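Local atomic coordinates of protein TP_0956 (Treponema pallidum subsp. pallidum, PDB entry 3U64), a protein that probably serves as the tetratricopeptide-repeat-like T component of a TRAP transporter, a lipoprotein thought to work through protein-protein interaction. Residues E198-Y209 against K222-Y233. Residues are numbered along the deposited sequence; the frame is centred on the assembly and turned at random.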
loop_
_atom_site.group_PDB
_atom_site.type_symbol
_atom_site.label_atom_id
_atom_site.label_comp_id
_atom_site.label_asym_id
_atom_site.label_seq_id
_atom_site.Cartn_x
_atom_site.Cartn_y
_atom_site.Cartn_z
ATOM N N GLU A 198 -20.833 -21.561 -11.752
ATOM C CA GLU A 198 -20.308 -22.235 -12.933
ATOM C C GLU A 198 -19.398 -23.421 -12.577
ATOM O O GLU A 198 -18.344 -23.615 -13.187
ATOM C CB GLU A 198 -19.572 -21.218 -13.817
ATOM C CG GLU A 198 -20.459 -20.044 -14.221
ATOM C CD GLU A 198 -19.722 -18.988 -15.029
ATOM O OE1 GLU A 198 -19.020 -18.151 -14.415
ATOM O OE2 GLU A 198 -19.855 -18.988 -16.279
ATOM N N GLY A 199 -19.810 -24.201 -11.579
ATOM C CA GLY A 199 -19.087 -25.401 -11.187
ATOM C C GLY A 199 -17.821 -25.183 -10.361
ATOM O O GLY A 199 -16.978 -26.073 -10.289
ATOM N N ALA A 200 -17.685 -24.021 -9.725
ATOM C CA ALA A 200 -16.470 -23.706 -8.960
ATOM C C ALA A 200 -16.091 -24.749 -7.890
ATOM O O ALA A 200 -14.898 -24.964 -7.606
ATOM C CB ALA A 200 -16.595 -22.336 -8.317
ATOM N N VAL A 201 -17.096 -25.377 -7.279
ATOM C CA VAL A 201 -16.841 -26.392 -6.257
ATOM C C VAL A 201 -16.107 -27.605 -6.853
ATOM O O VAL A 201 -15.171 -28.125 -6.255
ATOM C CB VAL A 201 -18.129 -26.873 -5.564
ATOM C CG1 VAL A 201 -17.779 -27.681 -4.305
ATOM C CG2 VAL A 201 -19.019 -25.695 -5.223
ATOM N N TRP A 202 -16.545 -28.041 -8.033
ATOM C CA TRP A 202 -15.955 -29.189 -8.699
ATOM C C TRP A 202 -14.513 -28.934 -9.028
ATOM O O TRP A 202 -13.703 -29.865 -9.069
ATOM C CB TRP A 202 -16.700 -29.500 -9.991
ATOM C CG TRP A 202 -18.118 -29.817 -9.749
ATOM C CD1 TRP A 202 -19.192 -29.038 -10.044
ATOM C CD2 TRP A 202 -18.631 -30.996 -9.122
ATOM N NE1 TRP A 202 -20.347 -29.662 -9.655
ATOM C CE2 TRP A 202 -20.035 -30.872 -9.093
ATOM C CE3 TRP A 202 -18.043 -32.157 -8.612
ATOM C CZ2 TRP A 202 -20.868 -31.868 -8.566
ATOM C CZ3 TRP A 202 -18.874 -33.145 -8.082
ATOM C CH2 TRP A 202 -20.270 -32.988 -8.064
ATOM N N ASN A 203 -14.206 -27.670 -9.295
ATOM C CA ASN A 203 -12.843 -27.260 -9.586
ATOM C C ASN A 203 -11.921 -27.488 -8.377
ATOM O O ASN A 203 -10.864 -28.112 -8.494
ATOM C CB ASN A 203 -12.816 -25.797 -10.059
ATOM C CG ASN A 203 -11.427 -25.343 -10.465
ATOM O OD1 ASN A 203 -10.874 -24.392 -9.907
ATOM N ND2 ASN A 203 -10.843 -26.045 -11.420
ATOM N N VAL A 204 -12.325 -26.994 -7.211
ATOM C CA VAL A 204 -11.529 -27.206 -6.005
ATOM C C VAL A 204 -11.435 -28.699 -5.665
ATOM O O VAL A 204 -10.383 -29.172 -5.260
ATOM C CB VAL A 204 -12.062 -26.402 -4.813
ATOM C CG1 VAL A 204 -11.247 -26.698 -3.575
ATOM C CG2 VAL A 204 -12.025 -24.916 -5.129
ATOM N N LEU A 205 -12.517 -29.448 -5.868
ATOM C CA LEU A 205 -12.496 -30.883 -5.569
ATOM C C LEU A 205 -11.553 -31.633 -6.508
ATOM O O LEU A 205 -10.847 -32.568 -6.091
ATOM C CB LEU A 205 -13.908 -31.497 -5.604
ATOM C CG LEU A 205 -14.774 -31.137 -4.401
ATOM C CD1 LEU A 205 -16.222 -31.616 -4.565
ATOM C CD2 LEU A 205 -14.133 -31.715 -3.144
ATOM N N THR A 206 -11.550 -31.242 -7.777
ATOM C CA THR A 206 -10.660 -31.889 -8.748
ATOM C C THR A 206 -9.231 -31.746 -8.251
ATOM O O THR A 206 -8.491 -32.720 -8.154
ATOM C CB THR A 206 -10.770 -31.259 -10.141
ATOM O OG1 THR A 206 -12.125 -31.362 -10.598
ATOM C CG2 THR A 206 -9.841 -31.993 -11.144
ATOM N N LYS A 207 -8.867 -30.522 -7.894
ATOM C CA LYS A 207 -7.530 -30.241 -7.412
ATOM C C LYS A 207 -7.222 -31.004 -6.134
ATOM O O LYS A 207 -6.149 -31.577 -6.007
ATOM C CB LYS A 207 -7.319 -28.740 -7.244
ATOM C CG LYS A 207 -7.381 -28.013 -8.573
ATOM C CD LYS A 207 -6.867 -26.565 -8.509
ATOM C CE LYS A 207 -7.904 -25.636 -7.928
ATOM N NZ LYS A 207 -7.413 -24.223 -7.933
ATOM N N PHE A 208 -8.169 -31.060 -5.201
ATOM C CA PHE A 208 -7.909 -31.801 -3.981
ATOM C C PHE A 208 -7.662 -33.278 -4.272
ATOM O O PHE A 208 -6.647 -33.837 -3.845
ATOM C CB PHE A 208 -9.043 -31.668 -2.948
ATOM C CG PHE A 208 -8.908 -32.640 -1.780
ATOM C CD1 PHE A 208 -8.106 -32.328 -0.669
ATOM C CD2 PHE A 208 -9.543 -33.877 -1.817
ATOM C CE1 PHE A 208 -7.957 -33.237 0.401
ATOM C CE2 PHE A 208 -9.410 -34.787 -0.753
ATOM C CZ PHE A 208 -8.614 -34.466 0.355
ATOM N N TYR A 209 -8.588 -33.914 -4.989
ATOM C CA TYR A 209 -8.504 -35.367 -5.216
ATOM C C TYR A 209 -7.244 -35.734 -5.949
ATOM O O TYR A 209 -6.638 -36.745 -5.648
ATOM C CB TYR A 209 -9.708 -35.884 -5.997
ATOM C CG TYR A 209 -10.964 -35.856 -5.186
ATOM C CD1 TYR A 209 -10.956 -36.256 -3.854
ATOM C CD2 TYR A 209 -12.153 -35.403 -5.735
ATOM C CE1 TYR A 209 -12.107 -36.216 -3.092
ATOM C CE2 TYR A 209 -13.306 -35.356 -4.987
ATOM C CZ TYR A 209 -13.279 -35.758 -3.668
ATOM O OH TYR A 209 -14.438 -35.701 -2.933
ATOM N N LYS A 222 -11.694 -40.221 -8.683
ATOM C CA LYS A 222 -12.489 -39.156 -8.085
ATOM C C LYS A 222 -12.193 -37.830 -8.759
ATOM O O LYS A 222 -13.105 -37.072 -9.068
ATOM C CB LYS A 222 -12.201 -39.024 -6.590
ATOM C CG LYS A 222 -12.806 -40.111 -5.735
ATOM C CD LYS A 222 -12.566 -39.829 -4.254
ATOM C CE LYS A 222 -13.381 -40.774 -3.374
ATOM N NZ LYS A 222 -13.246 -40.461 -1.925
ATOM N N ALA A 223 -10.913 -37.549 -8.986
ATOM C CA ALA A 223 -10.535 -36.280 -9.576
ATOM C C ALA A 223 -11.142 -36.106 -10.963
ATOM O O ALA A 223 -11.609 -35.017 -11.309
ATOM C CB ALA A 223 -9.018 -36.126 -9.625
ATOM N N HIS A 224 -11.147 -37.175 -11.749
ATOM C CA HIS A 224 -11.681 -37.131 -13.115
ATOM C C HIS A 224 -13.187 -36.909 -13.169
ATOM O O HIS A 224 -13.678 -36.146 -14.000
ATOM C CB HIS A 224 -11.322 -38.405 -13.891
ATOM C CG HIS A 224 -9.913 -38.413 -14.399
ATOM N ND1 HIS A 224 -8.844 -38.817 -13.627
ATOM C CD2 HIS A 224 -9.396 -38.044 -15.594
ATOM C CE1 HIS A 224 -7.731 -38.712 -14.330
ATOM N NE2 HIS A 224 -8.038 -38.246 -15.527
ATOM N N THR A 225 -13.911 -37.583 -12.280
ATOM C CA THR A 225 -15.353 -37.421 -12.192
ATOM C C THR A 225 -15.714 -35.993 -11.756
ATOM O O THR A 225 -16.667 -35.394 -12.270
ATOM C CB THR A 225 -15.959 -38.441 -11.217
ATOM O OG1 THR A 225 -15.760 -39.768 -11.734
ATOM C CG2 THR A 225 -17.449 -38.178 -11.022
ATOM N N ALA A 226 -14.954 -35.447 -10.811
ATOM C CA ALA A 226 -15.180 -34.070 -10.393
ATOM C C ALA A 226 -14.951 -33.125 -11.586
ATOM O O ALA A 226 -15.766 -32.235 -11.850
ATOM C CB ALA A 226 -14.296 -33.711 -9.201
ATOM N N PHE A 227 -13.874 -33.357 -12.336
ATOM C CA PHE A 227 -13.616 -32.579 -13.542
ATOM C C PHE A 227 -14.710 -32.696 -14.611
ATOM O O PHE A 227 -15.019 -31.717 -15.292
ATOM C CB PHE A 227 -12.257 -32.914 -14.180
ATOM C CG PHE A 227 -11.870 -31.938 -15.266
ATOM C CD1 PHE A 227 -11.281 -30.730 -14.938
ATOM C CD2 PHE A 227 -12.166 -32.200 -16.603
ATOM C CE1 PHE A 227 -10.950 -29.788 -15.931
ATOM C CE2 PHE A 227 -11.841 -31.276 -17.602
ATOM C CZ PHE A 227 -11.232 -30.070 -17.268
ATOM N N GLU A 228 -15.267 -33.894 -14.781
ATOM C CA GLU A 228 -16.391 -34.087 -15.683
ATOM C C GLU A 228 -17.595 -33.216 -15.293
ATOM O O GLU A 228 -18.251 -32.643 -16.160
ATOM C CB GLU A 228 -16.789 -35.567 -15.745
ATOM C CG GLU A 228 -16.002 -36.368 -16.784
ATOM C CD GLU A 228 -16.536 -37.780 -16.982
ATOM O OE1 GLU A 228 -17.352 -38.243 -16.149
ATOM O OE2 GLU A 228 -16.140 -38.426 -17.978
ATOM N N HIS A 229 -17.889 -33.114 -13.996
ATOM C CA HIS A 229 -18.974 -32.244 -13.560
ATOM C C HIS A 229 -18.645 -30.780 -13.871
ATOM O O HIS A 229 -19.504 -30.030 -14.326
ATOM C CB HIS A 229 -19.267 -32.418 -12.070
ATOM C CG HIS A 229 -20.065 -33.640 -11.747
ATOM N ND1 HIS A 229 -21.445 -33.640 -11.706
ATOM C CD2 HIS A 229 -19.682 -34.900 -11.431
ATOM C CE1 HIS A 229 -21.874 -34.843 -11.385
ATOM N NE2 HIS A 229 -20.825 -35.628 -11.211
ATOM N N LEU A 230 -17.394 -30.387 -13.631
ATOM C CA LEU A 230 -16.953 -29.014 -13.895
ATOM C C LEU A 230 -17.227 -28.595 -15.346
ATOM O O LEU A 230 -17.752 -27.506 -15.604
ATOM C CB LEU A 230 -15.467 -28.844 -13.558
ATOM C CG LEU A 230 -14.780 -27.515 -13.897
ATOM C CD1 LEU A 230 -15.437 -26.309 -13.201
ATOM C CD2 LEU A 230 -13.303 -27.595 -13.533
ATOM N N THR A 231 -16.890 -29.466 -16.290
ATOM C CA THR A 231 -17.065 -29.150 -17.714
ATOM C C THR A 231 -18.531 -28.917 -18.102
ATOM O O THR A 231 -18.815 -28.251 -19.095
ATOM C CB THR A 231 -16.505 -30.257 -18.614
ATOM O OG1 THR A 231 -17.121 -31.504 -18.267
ATOM C CG2 THR A 231 -14.999 -30.371 -18.452
ATOM N N ARG A 232 -19.458 -29.464 -17.323
ATOM C CA ARG A 232 -20.876 -29.261 -17.592
ATOM C C ARG A 232 -21.309 -27.821 -17.308
ATOM O O ARG A 232 -22.244 -27.320 -17.929
ATOM C CB ARG A 232 -21.739 -30.227 -16.759
ATOM C CG ARG A 232 -21.530 -31.703 -17.079
ATOM C CD ARG A 232 -21.150 -31.853 -18.529
ATOM N NE ARG A 232 -20.865 -33.225 -18.916
ATOM C CZ ARG A 232 -21.734 -34.019 -19.527
ATOM N NH1 ARG A 232 -22.959 -33.582 -19.806
ATOM N NH2 ARG A 232 -21.378 -35.251 -19.856
ATOM N N TYR A 233 -20.628 -27.165 -16.372
ATOM C CA TYR A 233 -21.096 -25.885 -15.856
ATOM C C TYR A 233 -20.213 -24.689 -16.171
ATOM O O TYR A 233 -20.659 -23.551 -16.049
ATOM C CB TYR A 233 -21.270 -25.974 -14.339
ATOM C CG TYR A 233 -22.200 -27.085 -13.901
ATOM C CD1 TYR A 233 -23.564 -27.021 -14.164
ATOM C CD2 TYR A 233 -21.719 -28.191 -13.221
ATOM C CE1 TYR A 233 -24.421 -28.032 -13.762
ATOM C CE2 TYR A 233 -22.563 -29.208 -12.815
ATOM C CZ TYR A 233 -23.918 -29.124 -13.088
ATOM O OH TYR A 233 -24.769 -30.138 -12.687
HETATM O O HOH W 1 -21.171 -21.033 -17.802
#
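Trp202 is the knob of this antiparallel helix pair, set among Ala226, His229, Leu230 and Tyr233. His229 covers one face of the indole: its CB stands 3.5 Å from the centroid of the five-membered ring, and its imidazole makes an offset stack on the six-membered ring, centroids 4.1 Å apart and planes 11° from parallel. Tyr233 completes the aromatic cluster, nearly parallel to the indole but slid aside with little overlap. A hydrogen bond from Trp202 NE1 to Pro194 O, outside the pair, also holds the indole in place. Packing is tight where Gly199, Ala223 and Ala226 line the interface; the axes of the two segments come within 7.8 Å. Gly199, at positive phi, lets Tyr233 CB come within 3.6 Å of its N, while Leu230 CD1 rests 3.3 Å from Gly199 O. Farther along, Ala226 CB and Ala223 CB press against Thr206 and the Tyr209 CB. Thr206 OG1, anti to the carbonyl carbon (chi1 -59°), donates a 2.7 Å hydrogen bond to Trp202 O, sharing that oxygen with Thr206 N from the opposite face; CG2 is thereby left to meet Ala223 O and Phe227 CB. The solvent side is looser: exposed Lys222 lays CB over one face of the Tyr209 ring and CD against its CD1-CE1 side, and at exposed Glu198 a water joins OE2 to Tyr233 O. The pair belongs to a TPR-like helical array, with helix 240-250 packing alongside. Its chemistry implies cohesion by shape and stacking: the Thr206 hydroxyl is spent on its own helix, and a single water links the helices at the exposed end.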